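PDB 4JVS: effector protein B, substrate of the Dot/Icm secretion system from Legionella drancourtii, which probably acts through the GAP domain described here to speed GTP hydrolysis by a small GTPase of the host cell. Local coordinates for residues F67-N72 and L122-V128; K159-L163 and Y205-V209; L246-C250 and L262-L267; A106-H110 and A284-R288. One frame throughout, in Å; residues are numbered along the deposited sequence.

The four contacts run from the N-terminal to the C-terminal subdomain of the GAP domain. Interactions 1 and 2 belong to the first, their centres 13 Å apart, and they share a seam where Tyr70 meets Lys206 and Leu122 packs on Met160. Interaction 3 lies within the second. Interaction 4 joins the two subdomains and touches interaction 3 where Phe285 meets Ala247. Two of the contacts approach the bound GDP and aluminum fluoride, probably held by the partner GTPase: the side chain of Ser126 in interaction 1 is about 12 Å from the aluminum fluoride, and Gly109 in interaction 4 is about 9 Å from GDP. Interaction 2 is remote from interaction 3, their nearest atoms about 17 Å apart.

Interaction 1: F67-N72 and L122-V128; sequences FNDYLN and LRHLSIV
Asn68 grips the backbone of Val128 with both ends of its amide, a worked example of a side-chain amide pairing with both the N-H and the C=O of one backbone residue. Its OD1 accepts Val128 N at 2.9 Å, in the carbonyl plane and on a lone pair, while its ND2 gives a nearly straight bond (171°) to Val128 O at 2.6 Å. Two bonds to one residue fix the rotation of the amide and satisfy polar atoms in a buried place. The apolar packing lies on the same, tighter part of the contact. Phe67, with CG anti to the backbone N (chi1 163°), swings its ring toward the loop. There the ring edge meets Ser126 O, 3.3 Å from CE2, and CD2 touches Val128 CG2 at 3.7 Å. Leu71 inserts CD1 beside Ile127 CG1 (3.5 Å) and reaches Ser126 CB as well. The looser flank is partly exposed to solvent: the extended Arg123 crosses Asn72 at about a right angle, and its NE donates to Asn72 OD1 at 3.0 Å with a bent geometry of 139°. Arg123 NH1 also forms a salt bridge with Glu76, one turn further along helix 60-80. The chain of another protein packs on Leu125, Ser126 and Val128. Leu122 meets Trp157 and Met160, Leu125 meets Glu142 and Ser145, and helix 118-124 with its loop lies between helices 60-80, 142-151 and 156-177.

Interaction 2: K159-L163 and Y205-V209; sequences KMQRL and YKTEV
The Tyr205 ring carries the aliphatic part of Arg162 on one face: CG stands over its centre, 3.8 Å from the centroid and 12° off the ring normal, a clear CH-pi contact. CD of the same arginine lies over that face too, 3.6 Å from Tyr205 CE1. The chain bends at chi3 (-84°), and the guanidinium ends up inclined to the ring; its NH2 bonds to Pro153 O. Arg162 also brings its backbone O up to Tyr205 CD2. The ring is thus packed against both the side chain and the main chain of one residue. All of this belongs to an antiparallel packing of helices 156-177 and 193-214, which follow one another in the chain; their short segments run at 147° with axes 9.2 Å apart. Next along the interface, Leu163 spreads its two methyls. CD1 rests on the backbone N of Lys206 at 3.5 Å, and CD2 meets Val209 CG2 at 3.6 Å. Val209, whose CG2 also nears Lys159 O, turns its other methyl, CG1, to Met160 SD at 3.9 Å. This buried end is closed by helix 60-80, where Val74 touches both Met160 and Val209. On the more open flank the extended Lys159 crosses Glu208 at about a right angle, and NZ comes to 4.0 Å from OE1, a long salt bridge.

Interaction 3: L246-C250 and L262-L267; sequences LATIC and LIMRIL
Ile249 and Ile266 form the middle of an all-apolar contact between two helices of the C-terminal subdomain, an instance of how branched side chains interlock without polar help. Among the hydrocarbon contacts, Ile249 CG2 does most of the touching. It meets Ile266 CD1 at 3.6 Å and Leu262 CD2 at 3.7 Å, so one methyl is shared between residues one turn apart on the facing helix. With CG1 anti to its carbonyl carbon (chi1 -70°), Ile266 sends CD1 toward Ile249 and leaves CG2 to another neighbour. Leu246 adds a more distant touch, its CD2 lying 4.2 Å from Ile266 CG1. The sulfur contacts come from Cys250, whose SG sits among three aliphatic groups: Ile266 CG2 at 3.8 Å, and Ile263 CG1 and Leu267 CD1, each at 3.9 Å. Nothing polar links the two segments; Cys250 N bonds Leu246 O and Leu267 N bonds Ile263 O within their own helices, while Leu267 O also receives Arg303 NH1. The helix segments run at 137° to each other, their axes 10.0 Å apart, and every residue that touches is buried. Around this antiparallel pair, Leu238 meets Leu246, Leu262 and Ile266, while Val276 packs on Leu246 and Ile266. Ile299 covers Cys250 and Trp302 covers Ile263, so helices 235-238, 271-280 and 292-306 each pack on part of the pair.

Interaction 4: A106-H110 and A284-R288; sequences ALHGH and AFMGR
Arg288 lays its guanidinium on the His110 ring, joining a beta hairpin to a beta turn. The hairpin, 106-111, reverses through a type I' turn with His108 and Gly109 at its corners; the other segment holds a type I turn from Phe285 to Arg288. The guanidinium of Arg288 and the imidazole of His110 are stacked with group centres 4.1 Å apart and planes at 27°, NH1 standing over the middle of the ring. A bend in the arginine chain (chi3 72°) brings the same NH1 to Gly109 O, at 2.9 Å and a bent 138°, while NH2 forms a salt bridge with Asp290. Together these three interactions hold the guanidinium's rotation. Phe285 also comes up to that oxygen, its CD1 3.3 Å from Gly109 O. Gly109 CA makes a CA-H...O contact with Ala284 O (3.2 Å). The contact thus ties the N-terminal subdomain to the C-terminal one near the bound GDP. Gly287 hydrogen-bonds through its backbone to the chain of another protein, consistent with a place at the partner interface. At the hairpin's base, Ala106 CB meets Ala284 CB at 3.7 Å.

Interaction 1: F67-N72 and L122-V128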
loop_
_atom_site.group_PDB
_atom_site.type_symbol
_atom_site.label_atom_id
_atom_site.label_comp_id
_atom_site.label_asym_id
_atom_site.label_seq_id
_atom_site.Cartn_x
_atom_site.Cartn_y
_atom_site.Cartn_z
ATOM N N PHE A 67 16.736 0.165 -2.347
ATOM C CA PHE A 67 15.793 1.184 -2.781
ATOM C C PHE A 67 15.395 2.104 -1.621
ATOM O O PHE A 67 15.283 3.325 -1.782
ATOM C CB PHE A 67 14.545 0.552 -3.395
ATOM C CG PHE A 67 13.392 1.492 -3.480
ATOM C CD1 PHE A 67 13.362 2.474 -4.449
ATOM C CD2 PHE A 67 12.341 1.405 -2.578
ATOM C CE1 PHE A 67 12.311 3.346 -4.527
ATOM C CE2 PHE A 67 11.288 2.267 -2.653
ATOM C CZ PHE A 67 11.270 3.245 -3.630
ATOM N N ASN A 68 15.178 1.508 -0.453
ATOM C CA ASN A 68 14.805 2.273 0.723
ATOM C C ASN A 68 15.878 3.275 1.129
ATOM O O ASN A 68 15.563 4.372 1.555
ATOM C CB ASN A 68 14.459 1.336 1.879
ATOM C CG ASN A 68 13.210 0.517 1.612
ATOM O OD1 ASN A 68 12.297 0.961 0.915
ATOM N ND2 ASN A 68 13.165 -0.685 2.165
ATOM N N ASP A 69 17.145 2.904 0.997
ATOM C CA ASP A 69 18.234 3.835 1.295
ATOM C C ASP A 69 18.134 5.043 0.375
ATOM O O ASP A 69 18.284 6.186 0.808
ATOM C CB ASP A 69 19.608 3.177 1.094
ATOM C CG ASP A 69 19.905 2.108 2.116
ATOM O OD1 ASP A 69 19.137 1.995 3.103
ATOM O OD2 ASP A 69 20.917 1.388 1.933
ATOM N N TYR A 70 17.873 4.795 -0.898
ATOM C CA TYR A 70 17.771 5.850 -1.890
ATOM C C TYR A 70 16.602 6.762 -1.631
ATOM O O TYR A 70 16.741 7.948 -1.670
ATOM C CB TYR A 70 17.702 5.287 -3.306
ATOM C CG TYR A 70 17.495 6.317 -4.367
ATOM C CD1 TYR A 70 18.419 7.263 -4.592
ATOM C CD2 TYR A 70 16.376 6.327 -5.141
ATOM C CE1 TYR A 70 18.241 8.181 -5.519
ATOM C CE2 TYR A 70 16.197 7.253 -6.071
ATOM C CZ TYR A 70 17.131 8.179 -6.252
ATOM O OH TYR A 70 16.997 9.141 -7.183
ATOM N N LEU A 71 15.444 6.179 -1.376
ATOM C CA LEU A 71 14.262 6.916 -0.959
ATOM C C LEU A 71 14.574 7.797 0.233
ATOM O O LEU A 71 14.178 8.960 0.275
ATOM C CB LEU A 71 13.156 5.943 -0.559
ATOM C CG LEU A 71 11.720 6.300 -0.948
ATOM C CD1 LEU A 71 10.750 5.769 0.094
ATOM C CD2 LEU A 71 11.535 7.798 -1.140
ATOM N N ASN A 72 15.271 7.232 1.210
ATOM C CA ASN A 72 15.690 7.985 2.385
ATOM C C ASN A 72 16.565 9.201 2.036
ATOM O O ASN A 72 16.335 10.305 2.547
ATOM C CB ASN A 72 16.349 7.053 3.408
ATOM C CG ASN A 72 15.330 6.169 4.132
ATOM O OD1 ASN A 72 14.255 6.634 4.513
ATOM N ND2 ASN A 72 15.664 4.893 4.320
ATOM N N LEU A 122 6.048 10.711 2.907
ATOM C CA LEU A 122 6.639 10.195 1.672
ATOM C C LEU A 122 7.377 8.872 1.876
ATOM O O LEU A 122 7.154 7.909 1.135
ATOM C CB LEU A 122 7.596 11.209 1.073
ATOM C CG LEU A 122 8.224 10.766 -0.246
ATOM C CD1 LEU A 122 7.125 10.621 -1.296
ATOM C CD2 LEU A 122 9.327 11.735 -0.699
ATOM N N ARG A 123 8.201 8.792 2.886
ATOM C CA ARG A 123 8.843 7.554 3.227
ATOM C C ARG A 123 7.895 6.472 3.614
ATOM O O ARG A 123 8.123 5.338 3.345
ATOM C CB ARG A 123 9.755 7.783 4.397
ATOM C CG ARG A 123 11.075 8.315 4.080
ATOM C CD ARG A 123 11.717 8.617 5.365
ATOM N NE ARG A 123 13.021 9.236 5.262
ATOM C CZ ARG A 123 13.292 10.473 5.650
ATOM N NH1 ARG A 123 14.505 10.944 5.559
ATOM N NH2 ARG A 123 12.362 11.242 6.138
ATOM N N HIS A 124 6.839 6.821 4.300
ATOM C CA HIS A 124 5.890 5.824 4.774
ATOM C C HIS A 124 5.118 5.160 3.652
ATOM O O HIS A 124 4.914 3.942 3.660
ATOM C CB HIS A 124 4.910 6.447 5.763
ATOM C CG HIS A 124 5.379 6.401 7.181
ATOM N ND1 HIS A 124 6.301 5.480 7.628
ATOM C CD2 HIS A 124 5.064 7.169 8.252
ATOM C CE1 HIS A 124 6.538 5.684 8.912
ATOM N NE2 HIS A 124 5.798 6.700 9.315
ATOM N N LEU A 125 4.695 5.975 2.691
ATOM C CA LEU A 125 3.814 5.538 1.620
ATOM C C LEU A 125 4.568 4.861 0.495
ATOM O O LEU A 125 3.959 4.447 -0.493
ATOM C CB LEU A 125 3.046 6.727 1.042
ATOM C CG LEU A 125 2.047 7.344 2.011
ATOM C CD1 LEU A 125 1.364 8.575 1.415
ATOM C CD2 LEU A 125 1.051 6.289 2.409
ATOM N N SER A 126 5.887 4.752 0.630
ATOM C CA SER A 126 6.687 4.249 -0.477
ATOM C C SER A 126 7.850 3.319 -0.108
ATOM O O SER A 126 8.512 2.779 -0.991
ATOM C CB SER A 126 7.170 5.420 -1.328
ATOM O OG SER A 126 6.069 6.039 -1.985
ATOM N N ILE A 127 8.090 3.110 1.184
ATOM C CA ILE A 127 9.140 2.192 1.608
ATOM C C ILE A 127 8.713 0.724 1.486
ATOM O O ILE A 127 7.629 0.333 1.920
ATOM C CB ILE A 127 9.675 2.536 3.023
ATOM C CG1 ILE A 127 10.748 3.623 2.908
ATOM C CG2 ILE A 127 10.272 1.308 3.704
ATOM C CD1 ILE A 127 11.375 4.021 4.214
ATOM N N VAL A 128 9.572 -0.072 0.864
ATOM C CA VAL A 128 9.297 -1.479 0.642
ATOM C C VAL A 128 9.859 -2.298 1.789
ATOM O O VAL A 128 11.065 -2.282 2.036
ATOM C CB VAL A 128 9.933 -1.977 -0.673
ATOM C CG1 VAL A 128 9.404 -3.342 -1.025
ATOM C CG2 VAL A 128 9.655 -1.002 -1.795
#

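Interaction 2: K159-L163 and Y205-V209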
loop_
_atom_site.group_PDB
_atom_site.type_symbol
_atom_site.label_atom_id
_atom_site.label_comp_id
_atom_site.label_asym_id
_atom_site.label_seq_id
_atom_site.Cartn_x
_atom_site.Cartn_y
_atom_site.Cartn_z
ATOM N N LYS A 159 5.944 14.316 -7.959
ATOM C CA LYS A 159 7.124 13.836 -8.671
ATOM C C LYS A 159 7.925 12.831 -7.848
ATOM O O LYS A 159 8.420 11.837 -8.383
ATOM C CB LYS A 159 8.002 15.008 -9.127
ATOM C CG LYS A 159 7.393 15.785 -10.296
ATOM C CD LYS A 159 8.140 17.075 -10.620
ATOM C CE LYS A 159 7.444 17.865 -11.727
ATOM N NZ LYS A 159 8.190 19.108 -12.073
ATOM N N MET A 160 8.036 13.097 -6.546
ATOM C CA MET A 160 8.779 12.246 -5.623
ATOM C C MET A 160 8.069 10.923 -5.449
ATOM O O MET A 160 8.692 9.862 -5.444
ATOM C CB MET A 160 8.879 12.916 -4.260
ATOM C CG MET A 160 9.545 14.267 -4.294
ATOM S SD MET A 160 11.281 14.159 -4.745
ATOM C CE MET A 160 11.554 15.848 -5.276
ATOM N N GLN A 161 6.755 10.998 -5.291
ATOM C CA GLN A 161 5.936 9.813 -5.104
ATOM C C GLN A 161 5.963 8.951 -6.365
ATOM O O GLN A 161 5.832 7.727 -6.314
ATOM C CB GLN A 161 4.513 10.242 -4.750
ATOM C CG GLN A 161 3.529 9.126 -4.579
ATOM C CD GLN A 161 2.801 9.212 -3.265
ATOM O OE1 GLN A 161 3.416 9.111 -2.205
ATOM N NE2 GLN A 161 1.481 9.402 -3.318
ATOM N N ARG A 162 6.218 9.578 -7.474
ATOM C CA ARG A 162 6.139 8.943 -8.748
ATOM C C ARG A 162 7.412 8.219 -9.011
ATOM O O ARG A 162 7.414 7.183 -9.610
ATOM C CB ARG A 162 5.923 10.049 -9.754
ATOM C CG ARG A 162 5.536 9.699 -11.104
ATOM C CD ARG A 162 5.324 10.956 -11.839
ATOM N NE ARG A 162 3.983 11.447 -11.595
ATOM C CZ ARG A 162 3.603 12.705 -11.722
ATOM N NH1 ARG A 162 4.466 13.622 -12.069
ATOM N NH2 ARG A 162 2.356 13.032 -11.477
ATOM N N LEU A 163 8.506 8.803 -8.579
ATOM C CA LEU A 163 9.818 8.165 -8.616
ATOM C C LEU A 163 9.838 6.992 -7.644
ATOM O O LEU A 163 10.424 5.943 -7.900
ATOM C CB LEU A 163 10.897 9.181 -8.214
ATOM C CG LEU A 163 12.304 8.649 -7.921
ATOM C CD1 LEU A 163 13.028 8.266 -9.201
ATOM C CD2 LEU A 163 13.127 9.639 -7.095
ATOM N N TYR A 205 12.004 9.650 -14.225
ATOM C CA TYR A 205 11.488 10.290 -13.027
ATOM C C TYR A 205 12.628 10.771 -12.130
ATOM O O TYR A 205 12.496 11.783 -11.438
ATOM C CB TYR A 205 10.589 9.315 -12.266
ATOM C CG TYR A 205 9.299 8.950 -12.979
ATOM C CD1 TYR A 205 8.623 9.877 -13.763
ATOM C CD2 TYR A 205 8.751 7.675 -12.857
ATOM C CE1 TYR A 205 7.438 9.537 -14.413
ATOM C CE2 TYR A 205 7.572 7.325 -13.507
ATOM C CZ TYR A 205 6.922 8.261 -14.277
ATOM O OH TYR A 205 5.757 7.921 -14.912
ATOM N N LYS A 206 13.746 10.041 -12.149
ATOM C CA LYS A 206 14.951 10.427 -11.415
ATOM C C LYS A 206 15.517 11.722 -11.986
ATOM O O LYS A 206 16.011 12.578 -11.250
ATOM C CB LYS A 206 16.003 9.321 -11.507
ATOM C CG LYS A 206 17.052 9.358 -10.429
ATOM C CD LYS A 206 18.471 9.427 -10.992
ATOM C CE LYS A 206 19.518 9.270 -9.886
ATOM N NZ LYS A 206 19.102 9.925 -8.590
ATOM N N THR A 207 15.445 11.855 -13.308
ATOM C CA THR A 207 15.894 13.060 -13.996
ATOM C C THR A 207 15.147 14.277 -13.476
ATOM O O THR A 207 15.762 15.264 -13.084
ATOM C CB THR A 207 15.656 12.969 -15.513
ATOM O OG1 THR A 207 16.196 11.737 -16.020
ATOM C CG2 THR A 207 16.298 14.150 -16.218
ATOM N N GLU A 208 13.841 14.194 -13.410
ATOM C CA GLU A 208 13.017 15.267 -12.919
ATOM C C GLU A 208 13.175 15.542 -11.463
ATOM O O GLU A 208 13.024 16.645 -11.028
ATOM C CB GLU A 208 11.603 14.868 -13.104
ATOM C CG GLU A 208 11.228 14.671 -14.463
ATOM C CD GLU A 208 9.787 14.868 -14.609
ATOM O OE1 GLU A 208 9.264 15.757 -13.941
ATOM O OE2 GLU A 208 9.151 14.140 -15.366
ATOM N N VAL A 209 13.383 14.500 -10.694
ATOM C CA VAL A 209 13.622 14.639 -9.260
ATOM C C VAL A 209 14.972 15.300 -8.971
ATOM O O VAL A 209 15.062 16.240 -8.166
ATOM C CB VAL A 209 13.551 13.276 -8.563
ATOM C CG1 VAL A 209 14.195 13.336 -7.185
ATOM C CG2 VAL A 209 12.109 12.819 -8.467
#

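Interaction 3: L246-C250 and L262-L267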
loop_
_atom_site.group_PDB
_atom_site.type_symbol
_atom_site.label_atom_id
_atom_site.label_comp_id
_atom_site.label_asym_id
_atom_site.label_seq_id
_atom_site.Cartn_x
_atom_site.Cartn_y
_atom_site.Cartn_z
ATOM N N LEU A 246 -1.729 9.727 20.437
ATOM C CA LEU A 246 -0.535 9.854 21.258
ATOM C C LEU A 246 0.392 8.649 21.099
ATOM O O LEU A 246 1.606 8.804 20.973
ATOM C CB LEU A 246 -0.917 10.059 22.729
ATOM C CG LEU A 246 -1.522 11.402 23.162
ATOM C CD1 LEU A 246 -2.106 11.293 24.550
ATOM C CD2 LEU A 246 -0.482 12.493 23.129
ATOM N N ALA A 247 -0.197 7.454 21.101
ATOM C CA ALA A 247 0.531 6.200 20.893
ATOM C C ALA A 247 1.160 6.148 19.505
ATOM O O ALA A 247 2.283 5.664 19.346
ATOM C CB ALA A 247 -0.402 5.015 21.081
ATOM N N THR A 248 0.423 6.627 18.504
ATOM C CA THR A 248 0.957 6.769 17.158
ATOM C C THR A 248 2.248 7.594 17.161
ATOM O O THR A 248 3.222 7.241 16.491
ATOM C CB THR A 248 -0.070 7.414 16.213
ATOM O OG1 THR A 248 -1.211 6.561 16.103
ATOM C CG2 THR A 248 0.519 7.623 14.817
ATOM N N ILE A 249 2.252 8.682 17.926
ATOM C CA ILE A 249 3.427 9.550 18.031
ATOM C C ILE A 249 4.588 8.814 18.707
ATOM O O ILE A 249 5.708 8.804 18.196
ATOM C CB ILE A 249 3.105 10.875 18.784
ATOM C CG1 ILE A 249 2.168 11.754 17.949
ATOM C CG2 ILE A 249 4.375 11.626 19.093
ATOM C CD1 ILE A 249 1.689 13.021 18.641
ATOM N N CYS A 250 4.313 8.190 19.847
ATOM C CA CYS A 250 5.322 7.420 20.563
ATOM C C CYS A 250 5.970 6.336 19.697
ATOM O O CYS A 250 7.201 6.218 19.654
ATOM C CB CYS A 250 4.708 6.788 21.804
ATOM S SG CYS A 250 4.350 7.989 23.065
ATOM N N LEU A 262 9.593 15.498 22.128
ATOM C CA LEU A 262 8.172 15.193 21.984
ATOM C C LEU A 262 7.766 13.936 22.747
ATOM O O LEU A 262 6.806 13.963 23.513
ATOM C CB LEU A 262 7.778 15.068 20.511
ATOM C CG LEU A 262 6.333 14.718 20.146
ATOM C CD1 LEU A 262 5.344 15.600 20.873
ATOM C CD2 LEU A 262 6.131 14.856 18.648
ATOM N N ILE A 263 8.484 12.834 22.549
ATOM C CA ILE A 263 8.094 11.594 23.210
ATOM C C ILE A 263 8.306 11.674 24.718
ATOM O O ILE A 263 7.597 11.024 25.490
ATOM C CB ILE A 263 8.840 10.369 22.658
ATOM C CG1 ILE A 263 8.113 9.086 23.077
ATOM C CG2 ILE A 263 10.297 10.373 23.107
ATOM C CD1 ILE A 263 8.944 7.839 22.955
ATOM N N MET A 264 9.303 12.411 25.145
ATOM C CA MET A 264 9.543 12.670 26.545
ATOM C C MET A 264 8.451 13.511 27.155
ATOM O O MET A 264 8.076 13.347 28.280
ATOM C CB MET A 264 10.903 13.296 26.733
ATOM C CG MET A 264 12.019 12.313 26.998
ATOM S SD MET A 264 11.400 10.760 27.551
ATOM C CE MET A 264 12.740 9.725 27.115
ATOM N N ARG A 265 7.950 14.434 26.376
ATOM C CA ARG A 265 6.878 15.295 26.787
ATOM C C ARG A 265 5.646 14.512 27.108
ATOM O O ARG A 265 4.934 14.813 28.018
ATOM C CB ARG A 265 6.557 16.222 25.640
ATOM C CG ARG A 265 6.145 17.600 26.059
ATOM C CD ARG A 265 6.777 18.635 25.176
ATOM N NE ARG A 265 5.812 19.063 24.210
ATOM C CZ ARG A 265 6.106 19.516 23.017
ATOM N NH1 ARG A 265 5.126 19.854 22.205
ATOM N NH2 ARG A 265 7.362 19.627 22.640
ATOM N N ILE A 266 5.394 13.518 26.305
ATOM C CA ILE A 266 4.215 12.674 26.399
ATOM C C ILE A 266 4.317 11.688 27.553
ATOM O O ILE A 266 3.375 11.516 28.321
ATOM C CB ILE A 266 4.012 11.907 25.079
ATOM C CG1 ILE A 266 3.588 12.880 23.971
ATOM C CG2 ILE A 266 3.013 10.785 25.250
ATOM C CD1 ILE A 266 3.756 12.318 22.573
ATOM N N LEU A 267 5.474 11.051 27.678
ATOM C CA LEU A 267 5.684 10.050 28.713
ATOM C C LEU A 267 5.844 10.680 30.105
ATOM O O LEU A 267 5.617 10.042 31.121
ATOM C CB LEU A 267 6.913 9.212 28.361
ATOM C CG LEU A 267 6.813 7.927 27.532
ATOM C CD1 LEU A 267 5.537 7.835 26.731
ATOM C CD2 LEU A 267 8.017 7.838 26.622
#

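Interaction 4: A106-H110 and A284-R288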
loop_
_atom_site.group_PDB
_atom_site.type_symbol
_atom_site.label_atom_id
_atom_site.label_comp_id
_atom_site.label_asym_id
_atom_site.label_seq_id
_atom_site.Cartn_x
_atom_site.Cartn_y
_atom_site.Cartn_z
ATOM N N ALA A 106 -7.470 5.082 15.593
ATOM C CA ALA A 106 -6.486 4.429 14.720
ATOM C C ALA A 106 -7.127 3.819 13.475
ATOM O O ALA A 106 -8.220 3.258 13.544
ATOM C CB ALA A 106 -5.694 3.370 15.484
ATOM N N LEU A 107 -6.437 3.947 12.340
ATOM C CA LEU A 107 -6.883 3.398 11.056
ATOM C C LEU A 107 -5.823 2.443 10.485
ATOM O O LEU A 107 -4.815 2.869 9.917
ATOM C CB LEU A 107 -7.213 4.520 10.059
ATOM C CG LEU A 107 -7.668 4.038 8.675
ATOM C CD1 LEU A 107 -8.843 3.083 8.787
ATOM C CD2 LEU A 107 -7.996 5.186 7.729
ATOM N N HIS A 108 -6.069 1.148 10.644
ATOM C CA HIS A 108 -5.087 0.116 10.337
ATOM C C HIS A 108 -3.760 0.357 11.055
ATOM O O HIS A 108 -2.690 0.211 10.452
ATOM C CB HIS A 108 -4.870 -0.014 8.826
ATOM C CG HIS A 108 -6.134 -0.231 8.052
ATOM N ND1 HIS A 108 -6.391 0.407 6.855
ATOM C CD2 HIS A 108 -7.211 -1.012 8.301
ATOM C CE1 HIS A 108 -7.574 0.028 6.402
ATOM N NE2 HIS A 108 -8.092 -0.832 7.261
ATOM N N GLY A 109 -3.857 0.743 12.316
ATOM C CA GLY A 109 -2.732 0.947 13.196
ATOM C C GLY A 109 -2.078 2.288 13.365
ATOM O O GLY A 109 -1.200 2.418 14.172
ATOM N N HIS A 110 -2.529 3.286 12.635
ATOM C CA HIS A 110 -2.013 4.618 12.732
ATOM C C HIS A 110 -3.132 5.555 12.910
ATOM O O HIS A 110 -4.203 5.336 12.430
ATOM C CB HIS A 110 -1.314 4.993 11.457
ATOM C CG HIS A 110 0.079 4.478 11.346
ATOM N ND1 HIS A 110 1.113 5.167 11.738
ATOM C CD2 HIS A 110 0.565 3.317 10.844
ATOM C CE1 HIS A 110 2.207 4.484 11.511
ATOM N NE2 HIS A 110 1.870 3.357 10.968
ATOM N N ALA A 284 -5.809 -1.823 18.556
ATOM C CA ALA A 284 -5.675 -1.031 17.346
ATOM C C ALA A 284 -4.285 -1.120 16.751
ATOM O O ALA A 284 -4.091 -0.757 15.594
ATOM C CB ALA A 284 -6.042 0.419 17.614
ATOM N N PHE A 285 -3.326 -1.596 17.537
ATOM C CA PHE A 285 -1.939 -1.664 17.083
ATOM C C PHE A 285 -1.432 -3.103 16.974
ATOM O O PHE A 285 -0.255 -3.336 16.721
ATOM C CB PHE A 285 -1.028 -0.825 17.990
ATOM C CG PHE A 285 -1.535 0.563 18.221
ATOM C CD1 PHE A 285 -1.246 1.578 17.328
ATOM C CD2 PHE A 285 -2.326 0.851 19.322
ATOM C CE1 PHE A 285 -1.729 2.857 17.531
ATOM C CE2 PHE A 285 -2.811 2.126 19.531
ATOM C CZ PHE A 285 -2.515 3.133 18.633
ATOM N N MET A 286 -2.339 -4.055 17.152
ATOM C CA MET A 286 -2.014 -5.477 17.123
ATOM C C MET A 286 -1.231 -5.824 15.861
ATOM O O MET A 286 -0.143 -6.416 15.925
ATOM C CB MET A 286 -3.311 -6.292 17.143
ATOM C CG MET A 286 -3.126 -7.777 17.382
ATOM S SD MET A 286 -3.027 -8.120 19.146
ATOM C CE MET A 286 -4.656 -7.584 19.681
ATOM N N GLY A 287 -1.769 -5.415 14.729
ATOM C CA GLY A 287 -1.263 -5.789 13.438
ATOM C C GLY A 287 -0.033 -5.103 12.930
ATOM O O GLY A 287 0.400 -5.384 11.866
ATOM N N ARG A 288 0.526 -4.206 13.709
ATOM C CA ARG A 288 1.684 -3.432 13.321
ATOM C C ARG A 288 2.920 -4.245 13.250
ATOM O O ARG A 288 3.072 -5.183 13.945
ATOM C CB ARG A 288 1.861 -2.234 14.231
ATOM C CG ARG A 288 0.988 -1.096 13.859
ATOM C CD ARG A 288 1.230 0.069 14.694
ATOM N NE ARG A 288 2.470 0.721 14.425
ATOM C CZ ARG A 288 2.617 2.013 14.476
ATOM N NH1 ARG A 288 1.607 2.762 14.770
ATOM N NH2 ARG A 288 3.772 2.540 14.247
#